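Local atomic coordinates of CELL division protein FTSZ homolog 1 (Methanocaldococcus jannaschii, PDB entry 1W5B), a protein that binds GTP and probably hydrolyses it, and probably polymerises in a GTP-dependent manner into the contractile Z ring that forms at the future division site. Residues 162-167 with 206-211; 193-198 with 272-277; 129-134 with 158-163; 186-191 with 247-252. All blocks are in the same frame, centred on the assembly; numbering follows the deposited sequence.

Contact 1: residues 162-167 with 206-211; sequences FVMEGK and LAFKVA. With GTP (guanosine-5'-triphosphate), chain C.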
loop_
_atom_site.group_PDB
_atom_site.type_symbol
_atom_site.label_atom_id
_atom_site.label_comp_id
_atom_site.label_asym_id
_atom_site.label_seq_id
_atom_site.Cartn_x
_atom_site.Cartn_y
_atom_site.Cartn_z
ATOM N N PHE A 162 -16.333 5.173 2.232
ATOM C CA PHE A 162 -17.574 4.433 2.025
ATOM C C PHE A 162 -18.622 5.440 1.587
ATOM O O PHE A 162 -18.558 6.605 1.968
ATOM C CB PHE A 162 -18.056 3.810 3.329
ATOM C CG PHE A 162 -17.239 2.654 3.804
ATOM C CD1 PHE A 162 -17.401 1.390 3.241
ATOM C CD2 PHE A 162 -16.367 2.804 4.875
ATOM C CE1 PHE A 162 -16.716 0.290 3.747
ATOM C CE2 PHE A 162 -15.674 1.712 5.390
ATOM C CZ PHE A 162 -15.852 0.451 4.826
ATOM N N VAL A 163 -19.592 4.986 0.806
ATOM C CA VAL A 163 -20.657 5.860 0.331
ATOM C C VAL A 163 -21.344 6.547 1.509
ATOM O O VAL A 163 -21.610 7.743 1.474
ATOM C CB VAL A 163 -21.706 5.056 -0.476
ATOM C CG1 VAL A 163 -22.891 5.932 -0.825
ATOM C CG2 VAL A 163 -21.071 4.515 -1.753
ATOM N N MET A 164 -21.611 5.783 2.558
ATOM C CA MET A 164 -22.274 6.306 3.750
ATOM C C MET A 164 -21.553 7.485 4.405
ATOM O O MET A 164 -22.060 8.058 5.373
ATOM C CB MET A 164 -22.435 5.194 4.785
ATOM C CG MET A 164 -21.106 4.587 5.210
ATOM S SD MET A 164 -21.231 3.433 6.577
ATOM C CE MET A 164 -20.207 4.251 7.783
ATOM N N GLU A 165 -20.377 7.846 3.903
ATOM C CA GLU A 165 -19.641 8.965 4.488
ATOM C C GLU A 165 -19.983 10.313 3.851
ATOM O O GLU A 165 -19.477 11.350 4.276
ATOM C CB GLU A 165 -18.128 8.719 4.404
ATOM C CG GLU A 165 -17.640 7.552 5.262
ATOM C CD GLU A 165 -16.122 7.459 5.334
ATOM O OE1 GLU A 165 -15.498 8.392 5.873
ATOM O OE2 GLU A 165 -15.550 6.455 4.859
ATOM N N GLY A 166 -20.843 10.301 2.836
ATOM C CA GLY A 166 -21.234 11.542 2.185
ATOM C C GLY A 166 -20.440 11.893 0.938
ATOM O O GLY A 166 -19.301 11.446 0.758
ATOM N N LYS A 167 -21.038 12.712 0.077
ATOM C CA LYS A 167 -20.395 13.117 -1.167
ATOM C C LYS A 167 -19.242 14.100 -0.991
ATOM O O LYS A 167 -18.304 14.108 -1.790
ATOM C CB LYS A 167 -21.429 13.700 -2.137
ATOM C CG LYS A 167 -22.366 12.654 -2.722
ATOM C CD LYS A 167 -23.030 13.159 -3.989
ATOM C CE LYS A 167 -23.769 12.040 -4.710
ATOM N NZ LYS A 167 -24.270 12.476 -6.050
ATOM N N LEU A 206 -18.612 -2.550 12.153
ATOM C CA LEU A 206 -17.383 -3.260 11.807
ATOM C C LEU A 206 -16.783 -2.799 10.472
ATOM O O LEU A 206 -15.703 -3.248 10.074
ATOM C CB LEU A 206 -17.666 -4.767 11.752
ATOM C CG LEU A 206 -17.306 -5.658 12.951
ATOM C CD1 LEU A 206 -17.195 -4.865 14.242
ATOM C CD2 LEU A 206 -18.360 -6.744 13.056
ATOM N N ALA A 207 -17.482 -1.903 9.785
ATOM C CA ALA A 207 -17.019 -1.401 8.491
ATOM C C ALA A 207 -15.547 -0.979 8.457
ATOM O O ALA A 207 -14.814 -1.356 7.543
ATOM C CB ALA A 207 -17.895 -0.235 8.046
ATOM N N PHE A 208 -15.118 -0.187 9.438
ATOM C CA PHE A 208 -13.735 0.266 9.472
ATOM C C PHE A 208 -12.765 -0.786 10.004
ATOM O O PHE A 208 -11.593 -0.785 9.638
ATOM C CB PHE A 208 -13.627 1.579 10.260
ATOM C CG PHE A 208 -14.279 2.747 9.563
ATOM C CD1 PHE A 208 -13.759 3.232 8.368
ATOM C CD2 PHE A 208 -15.425 3.340 10.085
ATOM C CE1 PHE A 208 -14.372 4.291 7.692
ATOM C CE2 PHE A 208 -16.049 4.403 9.419
ATOM C CZ PHE A 208 -15.522 4.879 8.219
ATOM N N LYS A 209 -13.241 -1.688 10.859
ATOM C CA LYS A 209 -12.372 -2.756 11.351
ATOM C C LYS A 209 -12.020 -3.673 10.174
ATOM O O LYS A 209 -10.931 -4.255 10.120
ATOM C CB LYS A 209 -13.065 -3.565 12.454
ATOM C CG LYS A 209 -13.071 -2.877 13.811
ATOM C CD LYS A 209 -11.648 -2.604 14.296
ATOM C CE LYS A 209 -11.633 -1.970 15.680
ATOM N NZ LYS A 209 -12.289 -2.846 16.695
ATOM N N VAL A 210 -12.947 -3.800 9.233
ATOM C CA VAL A 210 -12.723 -4.628 8.050
ATOM C C VAL A 210 -11.783 -3.890 7.091
ATOM O O VAL A 210 -10.867 -4.485 6.527
ATOM C CB VAL A 210 -14.058 -4.948 7.322
ATOM C CG1 VAL A 210 -13.786 -5.646 5.999
ATOM C CG2 VAL A 210 -14.925 -5.836 8.208
ATOM N N ALA A 211 -12.015 -2.593 6.902
ATOM C CA ALA A 211 -11.153 -1.794 6.029
ATOM C C ALA A 211 -9.723 -1.864 6.586
ATOM O O ALA A 211 -8.754 -1.993 5.831
ATOM C CB ALA A 211 -11.642 -0.339 5.984
HETATM P PG GTP C . -8.691 15.204 9.679
HETATM O O1G GTP C . -9.743 16.084 8.979
HETATM O O2G GTP C . -9.268 14.530 10.947
HETATM O O3G GTP C . -7.484 16.042 10.134
HETATM O O3B GTP C . -8.184 14.098 8.548
HETATM P PB GTP C . -7.614 12.570 8.712
HETATM O O1B GTP C . -7.000 12.306 10.012
HETATM O O2B GTP C . -6.763 12.345 7.467
HETATM O O3A GTP C . -8.842 11.633 8.604
HETATM P PA GTP C . -9.023 10.138 8.937
HETATM O O1A GTP C . -9.623 9.984 10.294
HETATM O O2A GTP C . -7.813 9.379 8.621
HETATM O "O5'" GTP C . -10.244 9.819 7.911
HETATM C "C5'" GTP C . -10.065 9.777 6.491
HETATM C "C4'" GTP C . -10.831 8.599 5.922
HETATM O "O4'" GTP C . -10.274 7.380 6.455
HETATM C "C3'" GTP C . -12.306 8.589 6.345
HETATM O "O3'" GTP C . -13.080 9.308 5.401
HETATM C "C2'" GTP C . -12.658 7.100 6.299
HETATM O "O2'" GTP C . -12.915 6.714 4.955
HETATM C "C1'" GTP C . -11.323 6.446 6.700
HETATM N N9 GTP C . -11.249 5.992 8.096
HETATM C C8 GTP C . -11.519 6.745 9.243
HETATM N N7 GTP C . -11.129 6.165 10.359
HETATM C C5 GTP C . -10.656 4.935 9.945
HETATM C C6 GTP C . -10.075 3.864 10.668
HETATM O O6 GTP C . -10.069 3.704 11.883
HETATM N N1 GTP C . -9.653 2.812 9.833
HETATM C C2 GTP C . -9.782 2.790 8.450
HETATM N N2 GTP C . -9.485 1.677 7.839
HETATM N N3 GTP C . -10.229 3.817 7.752
HETATM C C4 GTP C . -10.610 4.871 8.528
#
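F162 turns the edge of its ring toward the face of F208 in a T-shaped pair, with ring centroids 5.4 Å apart and planes at 77°. The meeting atoms are F162 CE2 and F208 CE1, 3.7 Å apart, while F162 CZ reaches the backbone of the next helix, lying 3.4 Å from A207 O. F208, its CG beside the backbone N (chi1 -68°), is carried up to the nucleotide, and its CD1 comes within 3.6 Å of C4 of the guanine. The E165 carboxylate lies at the edge of the F208 ring and takes one ribose hydroxyl on each oxygen, O3' on OE1 and O2' on OE2, both at 2.6 Å. OE2 also accepts the F162 backbone N at 3.0 Å, which fixes the rotation of the carboxylate. With an alanine here in place of E165, both ribose hydroxyls and the F162 amide would probably be left without their acceptor. Carboxylate on the ribose and phenylalanine beside the base form part of the nucleoside end of the tubulin/FtsZ GTP pocket.

Contact 2: residues 193-198 with 272-277; sequences EKLFEI and SPLLDV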
loop_
_atom_site.group_PDB
_atom_site.type_symbol
_atom_site.label_atom_id
_atom_site.label_comp_id
_atom_site.label_asym_id
_atom_site.label_seq_id
_atom_site.Cartn_x
_atom_site.Cartn_y
_atom_site.Cartn_z
ATOM N N GLU A 193 -15.942 1.084 -0.272
ATOM C CA GLU A 193 -17.320 0.721 -0.574
ATOM C C GLU A 193 -17.455 -0.703 -1.123
ATOM O O GLU A 193 -18.467 -1.366 -0.894
ATOM C CB GLU A 193 -17.912 1.727 -1.564
ATOM C CG GLU A 193 -19.359 1.457 -1.972
ATOM C CD GLU A 193 -20.342 1.507 -0.808
ATOM O OE1 GLU A 193 -20.057 2.190 0.205
ATOM O OE2 GLU A 193 -21.415 0.873 -0.922
ATOM N N LYS A 194 -16.436 -1.182 -1.834
ATOM C CA LYS A 194 -16.496 -2.529 -2.393
ATOM C C LYS A 194 -16.444 -3.593 -1.305
ATOM O O LYS A 194 -16.773 -4.753 -1.549
ATOM C CB LYS A 194 -15.360 -2.760 -3.394
ATOM C CG LYS A 194 -15.271 -1.723 -4.508
ATOM C CD LYS A 194 -16.550 -1.605 -5.324
ATOM C CE LYS A 194 -16.828 -2.849 -6.139
ATOM N NZ LYS A 194 -17.906 -2.599 -7.140
ATOM N N LEU A 195 -16.029 -3.202 -0.106
ATOM C CA LEU A 195 -15.966 -4.142 1.012
ATOM C C LEU A 195 -17.358 -4.734 1.303
ATOM O O LEU A 195 -17.472 -5.828 1.862
ATOM C CB LEU A 195 -15.440 -3.438 2.269
ATOM C CG LEU A 195 -13.949 -3.398 2.652
ATOM C CD1 LEU A 195 -13.063 -4.041 1.608
ATOM C CD2 LEU A 195 -13.551 -1.957 2.880
ATOM N N PHE A 196 -18.412 -4.005 0.940
ATOM C CA PHE A 196 -19.768 -4.489 1.169
ATOM C C PHE A 196 -20.148 -5.588 0.178
ATOM O O PHE A 196 -21.139 -6.289 0.369
ATOM C CB PHE A 196 -20.774 -3.340 1.096
ATOM C CG PHE A 196 -20.844 -2.524 2.351
ATOM C CD1 PHE A 196 -21.243 -3.106 3.549
ATOM C CD2 PHE A 196 -20.504 -1.175 2.341
ATOM C CE1 PHE A 196 -21.303 -2.353 4.729
ATOM C CE2 PHE A 196 -20.560 -0.412 3.512
ATOM C CZ PHE A 196 -20.960 -1.002 4.707
ATOM N N GLU A 197 -19.358 -5.727 -0.882
ATOM C CA GLU A 197 -19.592 -6.770 -1.873
ATOM C C GLU A 197 -18.859 -8.038 -1.443
ATOM O O GLU A 197 -19.219 -9.134 -1.858
ATOM C CB GLU A 197 -19.115 -6.324 -3.257
ATOM C CG GLU A 197 -20.135 -5.490 -4.019
ATOM C CD GLU A 197 -19.684 -5.152 -5.428
ATOM O OE1 GLU A 197 -19.141 -6.047 -6.112
ATOM O OE2 GLU A 197 -19.883 -3.994 -5.858
ATOM N N ILE A 198 -17.832 -7.879 -0.610
ATOM C CA ILE A 198 -17.067 -9.016 -0.104
ATOM C C ILE A 198 -17.782 -9.638 1.093
ATOM O O ILE A 198 -17.767 -10.855 1.269
ATOM C CB ILE A 198 -15.650 -8.604 0.345
ATOM C CG1 ILE A 198 -14.831 -8.151 -0.863
ATOM C CG2 ILE A 198 -14.953 -9.778 1.028
ATOM C CD1 ILE A 198 -13.419 -7.752 -0.518
ATOM N N SER A 272 -12.043 -10.591 -7.028
ATOM C CA SER A 272 -12.300 -9.673 -5.925
ATOM C C SER A 272 -12.954 -8.360 -6.339
ATOM O O SER A 272 -12.584 -7.752 -7.347
ATOM C CB SER A 272 -10.993 -9.373 -5.179
ATOM O OG SER A 272 -11.196 -8.418 -4.152
ATOM N N PRO A 273 -13.965 -7.917 -5.578
ATOM C CA PRO A 273 -14.607 -6.650 -5.939
ATOM C C PRO A 273 -13.657 -5.475 -5.719
ATOM O O PRO A 273 -13.867 -4.382 -6.249
ATOM C CB PRO A 273 -15.845 -6.597 -5.032
ATOM C CG PRO A 273 -15.542 -7.560 -3.925
ATOM C CD PRO A 273 -14.779 -8.666 -4.605
ATOM N N LEU A 274 -12.608 -5.698 -4.933
ATOM C CA LEU A 274 -11.630 -4.642 -4.685
ATOM C C LEU A 274 -10.917 -4.326 -5.999
ATOM O O LEU A 274 -10.489 -3.200 -6.235
ATOM C CB LEU A 274 -10.617 -5.094 -3.634
ATOM C CG LEU A 274 -10.842 -4.681 -2.177
ATOM C CD1 LEU A 274 -12.298 -4.731 -1.813
ATOM C CD2 LEU A 274 -10.015 -5.596 -1.274
ATOM N N LEU A 275 -10.810 -5.339 -6.852
ATOM C CA LEU A 275 -10.168 -5.206 -8.153
ATOM C C LEU A 275 -11.238 -4.773 -9.154
ATOM O O LEU A 275 -11.519 -5.470 -10.130
ATOM C CB LEU A 275 -9.568 -6.552 -8.555
ATOM C CG LEU A 275 -8.612 -6.609 -9.742
ATOM C CD1 LEU A 275 -7.429 -5.671 -9.505
ATOM C CD2 LEU A 275 -8.141 -8.043 -9.918
ATOM N N ASP A 276 -11.825 -3.608 -8.901
ATOM C CA ASP A 276 -12.889 -3.074 -9.741
ATOM C C ASP A 276 -12.400 -2.399 -11.025
ATOM O O ASP A 276 -12.434 -1.175 -11.152
ATOM C CB ASP A 276 -13.730 -2.098 -8.917
ATOM C CG ASP A 276 -14.961 -1.628 -9.652
ATOM O OD1 ASP A 276 -15.506 -2.411 -10.465
ATOM O OD2 ASP A 276 -15.387 -0.481 -9.403
ATOM N N VAL A 277 -11.970 -3.210 -11.982
ATOM C CA VAL A 277 -11.463 -2.699 -13.249
ATOM C C VAL A 277 -11.173 -3.868 -14.180
ATOM O O VAL A 277 -11.048 -5.012 -13.736
ATOM C CB VAL A 277 -10.145 -1.902 -13.038
ATOM C CG1 VAL A 277 -9.084 -2.805 -12.417
ATOM C CG2 VAL A 277 -9.640 -1.348 -14.361
#
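K194 and P273 run at a slant to one another, the lysine chain lying over the proline carbonyl with CE 3.3 Å from P273 O. Bends at chi2 and chi3 (-57° and -67°) fold the chain back, which brings NZ to E197 OE2 at 2.7 Å, approaching from above the carboxylate plane. D276 lies across the lysine at about a right angle, and its OD2 makes a long salt bridge to the same NZ at 4.0 Å. A type I turn, 272-275, presents P273 and L274 to the short helical turn 195-198. E197 and P273 pass in opposite directions, E197 CB and OE1 lying against the proline CB. L274 CD1 meets L195 CD1 at 3.6 Å and is crossed nearly perpendicularly by I198, whose CD1 packs tightly against it. A methionine in place of K194 would probably leave E197 and D276, two like charges, without their shared cation. Apolar packing carries most of this contact between the GTPase and C-terminal domains, with one long ion pair across it.

Contact 3: residues 129-134 with 158-163; sequences CGLGGG and VTLPFV. With GTP (guanosine-5'-triphosphate), chain C.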
loop_
_atom_site.group_PDB
_atom_site.type_symbol
_atom_site.label_atom_id
_atom_site.label_comp_id
_atom_site.label_asym_id
_atom_site.label_seq_id
_atom_site.Cartn_x
_atom_site.Cartn_y
_atom_site.Cartn_z
ATOM N N CYS A 129 -2.858 6.052 3.808
ATOM C CA CYS A 129 -3.807 6.874 4.543
ATOM C C CYS A 129 -5.193 6.617 4.000
ATOM O O CYS A 129 -5.346 5.926 3.003
ATOM C CB CYS A 129 -3.477 8.355 4.366
ATOM S SG CYS A 129 -3.968 9.029 2.751
ATOM N N GLY A 130 -6.199 7.165 4.671
ATOM C CA GLY A 130 -7.564 7.033 4.200
ATOM C C GLY A 130 -7.901 8.384 3.593
ATOM O O GLY A 130 -7.820 9.407 4.277
ATOM N N LEU A 131 -8.251 8.415 2.312
ATOM C CA LEU A 131 -8.578 9.685 1.670
ATOM C C LEU A 131 -9.994 10.105 2.061
ATOM O O LEU A 131 -10.868 9.259 2.233
ATOM C CB LEU A 131 -8.463 9.556 0.155
ATOM C CG LEU A 131 -7.077 9.191 -0.393
ATOM C CD1 LEU A 131 -7.156 9.037 -1.894
ATOM C CD2 LEU A 131 -6.062 10.278 -0.033
ATOM N N GLY A 132 -10.210 11.408 2.218
ATOM C CA GLY A 132 -11.525 11.896 2.602
ATOM C C GLY A 132 -11.484 12.910 3.738
ATOM O O GLY A 132 -12.356 13.766 3.842
ATOM N N GLY A 133 -10.475 12.808 4.597
ATOM C CA GLY A 133 -10.350 13.739 5.703
ATOM C C GLY A 133 -9.475 14.902 5.286
ATOM O O GLY A 133 -9.108 15.011 4.120
ATOM N N GLY A 134 -9.130 15.774 6.224
ATOM C CA GLY A 134 -8.295 16.908 5.870
ATOM C C GLY A 134 -6.795 16.657 5.906
ATOM O O GLY A 134 -6.057 17.198 5.083
ATOM N N VAL A 158 -3.755 3.803 -0.648
ATOM C CA VAL A 158 -4.792 4.548 0.027
ATOM C C VAL A 158 -6.165 3.951 -0.221
ATOM O O VAL A 158 -6.349 3.127 -1.128
ATOM C CB VAL A 158 -4.793 6.005 -0.473
ATOM C CG1 VAL A 158 -3.409 6.592 -0.311
ATOM C CG2 VAL A 158 -5.192 6.052 -1.955
ATOM N N THR A 159 -7.124 4.381 0.593
ATOM C CA THR A 159 -8.500 3.923 0.469
ATOM C C THR A 159 -9.404 5.102 0.152
ATOM O O THR A 159 -9.099 6.239 0.508
ATOM C CB THR A 159 -9.030 3.318 1.777
ATOM O OG1 THR A 159 -9.030 4.330 2.790
ATOM C CG2 THR A 159 -8.181 2.139 2.217
ATOM N N LEU A 160 -10.508 4.816 -0.532
ATOM C CA LEU A 160 -11.512 5.820 -0.866
ATOM C C LEU A 160 -12.579 5.563 0.195
ATOM O O LEU A 160 -12.733 4.436 0.659
ATOM C CB LEU A 160 -12.059 5.583 -2.280
ATOM C CG LEU A 160 -11.514 6.408 -3.466
ATOM C CD1 LEU A 160 -10.147 7.007 -3.179
ATOM C CD2 LEU A 160 -11.458 5.519 -4.693
ATOM N N PRO A 161 -13.324 6.600 0.603
ATOM C CA PRO A 161 -14.357 6.429 1.629
ATOM C C PRO A 161 -15.600 5.643 1.223
ATOM O O PRO A 161 -15.880 5.465 0.038
ATOM C CB PRO A 161 -14.685 7.867 2.014
ATOM C CG PRO A 161 -14.563 8.578 0.692
ATOM C CD PRO A 161 -13.281 7.993 0.125
ATOM N N PHE A 162 -16.333 5.173 2.232
ATOM C CA PHE A 162 -17.574 4.433 2.025
ATOM C C PHE A 162 -18.622 5.440 1.587
ATOM O O PHE A 162 -18.558 6.605 1.968
ATOM C CB PHE A 162 -18.056 3.810 3.329
ATOM C CG PHE A 162 -17.239 2.654 3.804
ATOM C CD1 PHE A 162 -17.401 1.390 3.241
ATOM C CD2 PHE A 162 -16.367 2.804 4.875
ATOM C CE1 PHE A 162 -16.716 0.290 3.747
ATOM C CE2 PHE A 162 -15.674 1.712 5.390
ATOM C CZ PHE A 162 -15.852 0.451 4.826
ATOM N N VAL A 163 -19.592 4.986 0.806
ATOM C CA VAL A 163 -20.657 5.860 0.331
ATOM C C VAL A 163 -21.344 6.547 1.509
ATOM O O VAL A 163 -21.610 7.743 1.474
ATOM C CB VAL A 163 -21.706 5.056 -0.476
ATOM C CG1 VAL A 163 -22.891 5.932 -0.825
ATOM C CG2 VAL A 163 -21.071 4.515 -1.753
HETATM P PG GTP C . -8.691 15.204 9.679
HETATM O O1G GTP C . -9.743 16.084 8.979
HETATM O O2G GTP C . -9.268 14.530 10.947
HETATM O O3G GTP C . -7.484 16.042 10.134
HETATM O O3B GTP C . -8.184 14.098 8.548
HETATM P PB GTP C . -7.614 12.570 8.712
HETATM O O1B GTP C . -7.000 12.306 10.012
HETATM O O2B GTP C . -6.763 12.345 7.467
HETATM O O3A GTP C . -8.842 11.633 8.604
HETATM P PA GTP C . -9.023 10.138 8.937
HETATM O O1A GTP C . -9.623 9.984 10.294
HETATM O O2A GTP C . -7.813 9.379 8.621
HETATM O "O5'" GTP C . -10.244 9.819 7.911
HETATM C "C5'" GTP C . -10.065 9.777 6.491
HETATM C "C4'" GTP C . -10.831 8.599 5.922
HETATM O "O4'" GTP C . -10.274 7.380 6.455
HETATM C "C3'" GTP C . -12.306 8.589 6.345
HETATM O "O3'" GTP C . -13.080 9.308 5.401
HETATM C "C2'" GTP C . -12.658 7.100 6.299
HETATM O "O2'" GTP C . -12.915 6.714 4.955
HETATM C "C1'" GTP C . -11.323 6.446 6.700
HETATM N N9 GTP C . -11.249 5.992 8.096
HETATM C C8 GTP C . -11.519 6.745 9.243
HETATM N N7 GTP C . -11.129 6.165 10.359
HETATM C C5 GTP C . -10.656 4.935 9.945
HETATM C C6 GTP C . -10.075 3.864 10.668
HETATM O O6 GTP C . -10.069 3.704 11.883
HETATM N N1 GTP C . -9.653 2.812 9.833
HETATM C C2 GTP C . -9.782 2.790 8.450
HETATM N N2 GTP C . -9.485 1.677 7.839
HETATM N N3 GTP C . -10.229 3.817 7.752
HETATM C C4 GTP C . -10.610 4.871 8.528
HETATM O O HOH W 1 -10.912 6.247 2.990
#
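L131 leaves the end of its strand with CB 3.4 Å from T159 O, the same carbonyl that accepts the L131 backbone N at 3.0 Å. CG, set beside the backbone N (chi1 -61°), continues over V158 CB, and CD1 touches both V158 CG2 at 3.6 Å and L160 CD1 at 3.8 Å. A173 and L177 of helix 167-183 also touch this leucine. The two strands are parallel neighbours in the beta-alpha-beta unit formed by strand 124-130, helix 135-149 and strand 153-160, part of the Rossmann-like GTPase domain; beyond L131 the chain enters the glycine-rich phosphate loop. There G134 N donates to O1G of GTP at 2.8 Å. A CB on G130 would strike the ribose and one on G133 the phosphates. L131 O lies 3.4 Å from P161 CD and accepts from a water that also donates to T159 OG1 at 2.7 Å and is hydrogen-bonded to the ribose O2'. P161 CB, 3.6 Å from that same O2', is in contact with the sugar.

Contact 4: residues 186-191 with 247-252; sequences TLVVIP and GLAMIG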
loop_
_atom_site.group_PDB
_atom_site.type_symbol
_atom_site.label_atom_id
_atom_site.label_comp_id
_atom_site.label_asym_id
_atom_site.label_seq_id
_atom_site.Cartn_x
_atom_site.Cartn_y
_atom_site.Cartn_z
ATOM N N THR A 186 3.731 4.559 -8.237
ATOM C CA THR A 186 2.621 3.608 -8.291
ATOM C C THR A 186 1.615 4.026 -7.219
ATOM O O THR A 186 1.992 4.244 -6.073
ATOM C CB THR A 186 3.055 2.154 -8.020
ATOM O OG1 THR A 186 4.046 1.763 -8.976
ATOM C CG2 THR A 186 1.844 1.203 -8.157
ATOM N N LEU A 187 0.345 4.153 -7.601
ATOM C CA LEU A 187 -0.716 4.548 -6.677
ATOM C C LEU A 187 -1.745 3.423 -6.547
ATOM O O LEU A 187 -2.542 3.192 -7.451
ATOM C CB LEU A 187 -1.408 5.821 -7.182
ATOM C CG LEU A 187 -2.682 6.272 -6.450
ATOM C CD1 LEU A 187 -2.462 6.285 -4.943
ATOM C CD2 LEU A 187 -3.089 7.659 -6.936
ATOM N N VAL A 188 -1.717 2.716 -5.423
ATOM C CA VAL A 188 -2.650 1.623 -5.204
ATOM C C VAL A 188 -3.892 2.170 -4.501
ATOM O O VAL A 188 -3.799 2.702 -3.399
ATOM C CB VAL A 188 -2.019 0.528 -4.334
ATOM C CG1 VAL A 188 -2.951 -0.661 -4.246
ATOM C CG2 VAL A 188 -0.675 0.113 -4.914
ATOM N N VAL A 189 -5.046 2.044 -5.146
ATOM C CA VAL A 189 -6.292 2.548 -4.582
ATOM C C VAL A 189 -7.264 1.432 -4.212
ATOM O O VAL A 189 -7.603 0.593 -5.047
ATOM C CB VAL A 189 -7.005 3.490 -5.567
ATOM C CG1 VAL A 189 -8.154 4.189 -4.865
ATOM C CG2 VAL A 189 -6.027 4.515 -6.106
ATOM N N ILE A 190 -7.719 1.450 -2.960
ATOM C CA ILE A 190 -8.652 0.452 -2.428
ATOM C C ILE A 190 -9.989 1.132 -2.121
ATOM O O ILE A 190 -10.074 1.966 -1.214
ATOM C CB ILE A 190 -8.109 -0.159 -1.119
ATOM C CG1 ILE A 190 -6.674 -0.629 -1.326
ATOM C CG2 ILE A 190 -8.991 -1.317 -0.678
ATOM C CD1 ILE A 190 -5.972 -1.111 -0.051
ATOM N N PRO A 191 -11.048 0.791 -2.877
ATOM C CA PRO A 191 -12.397 1.359 -2.707
ATOM C C PRO A 191 -13.125 0.731 -1.533
ATOM O O PRO A 191 -13.714 -0.339 -1.686
ATOM C CB PRO A 191 -13.104 1.020 -4.028
ATOM C CG PRO A 191 -11.998 0.573 -4.959
ATOM C CD PRO A 191 -11.002 -0.092 -4.052
ATOM N N GLY A 247 1.901 3.462 -12.325
ATOM C CA GLY A 247 0.706 4.255 -12.555
ATOM C C GLY A 247 -0.353 4.000 -11.493
ATOM O O GLY A 247 -0.062 4.017 -10.300
ATOM N N LEU A 248 -1.582 3.753 -11.933
ATOM C CA LEU A 248 -2.702 3.500 -11.033
ATOM C C LEU A 248 -2.845 1.986 -10.851
ATOM O O LEU A 248 -2.880 1.235 -11.826
ATOM C CB LEU A 248 -3.976 4.101 -11.638
ATOM C CG LEU A 248 -5.266 4.257 -10.830
ATOM C CD1 LEU A 248 -5.975 2.924 -10.718
ATOM C CD2 LEU A 248 -4.941 4.837 -9.465
ATOM N N ALA A 249 -2.923 1.540 -9.602
ATOM C CA ALA A 249 -3.037 0.116 -9.319
ATOM C C ALA A 249 -4.185 -0.216 -8.373
ATOM O O ALA A 249 -4.612 0.619 -7.570
ATOM C CB ALA A 249 -1.713 -0.398 -8.730
ATOM N N MET A 250 -4.680 -1.445 -8.476
ATOM C CA MET A 250 -5.761 -1.915 -7.620
ATOM C C MET A 250 -5.404 -3.315 -7.140
ATOM O O MET A 250 -4.621 -4.017 -7.782
ATOM C CB MET A 250 -7.090 -1.931 -8.378
ATOM C CG MET A 250 -7.640 -0.550 -8.668
ATOM S SD MET A 250 -9.351 -0.618 -9.204
ATOM C CE MET A 250 -9.419 0.700 -10.309
ATOM N N ILE A 251 -5.976 -3.722 -6.014
ATOM C CA ILE A 251 -5.650 -5.022 -5.456
ATOM C C ILE A 251 -6.800 -6.013 -5.482
ATOM O O ILE A 251 -7.957 -5.653 -5.707
ATOM C CB ILE A 251 -5.201 -4.902 -3.990
ATOM C CG1 ILE A 251 -6.419 -4.616 -3.100
ATOM C CG2 ILE A 251 -4.197 -3.757 -3.836
ATOM C CD1 ILE A 251 -6.126 -4.725 -1.611
ATOM N N GLY A 252 -6.444 -7.269 -5.241
ATOM C CA GLY A 252 -7.402 -8.352 -5.176
ATOM C C GLY A 252 -6.888 -9.244 -4.059
ATOM O O GLY A 252 -5.680 -9.469 -3.954
HETATM O O HOH W 2 -8.029 -2.155 -4.931
#
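Strand 186-191 and segment 247-252 start as parallel neighbours, with T186, L187 and V188 in register with G247, L248 and A249, and then diverge, the axes of strands 186-191 and 249-252 making an angle of 49°. Three backbone bonds join them. L187 N meets G247 O at 2.7 Å, nearly in line with the carbonyl, as V189 N does A249 O at 2.8 Å; A249 N, 2.7 Å from L187 O, instead stands 38° out of the carbonyl plane. Where the strands part, a water bridges V189 O and I251 N. On the side of T186 and V188, V188 CG1 meets I251 CG2 at 3.4 Å, a tight pair crossing at about a right angle, and T186 CG2 lies 3.9 Å from A249 CB. I190 CD1 packs on I251 CD1. On the other face L248, with CG anti to the backbone N (chi1 -168°), sends CD2 to V189 CG2 at 3.5 Å. The chemistry implies a mostly apolar joint between the GTPase sheet and the C-terminal domain, with one bridging water.

Contact 3 comes first along the chain and lies within the GTPase domain; its strand 153-160 is hydrogen-bonded to strand 186-191 of contact 4, whose centre is 13 Å away. Contacts 1 and 3 share F162 and V163, have centres 9 Å apart and both touch GTP. Helix 195-198 of contact 2 follows strand 186-191 of contact 4 in the chain and touches contact 1 through F162 with F196. Contacts 2 and 4 join the GTPase domain to the C-terminal domain, and meet where L274 and L275 pack on I251. Helix 207-227, which starts in contact 1, also covers contacts 2 and 4, so the nucleotide pocket and the interdomain junction are physically continuous.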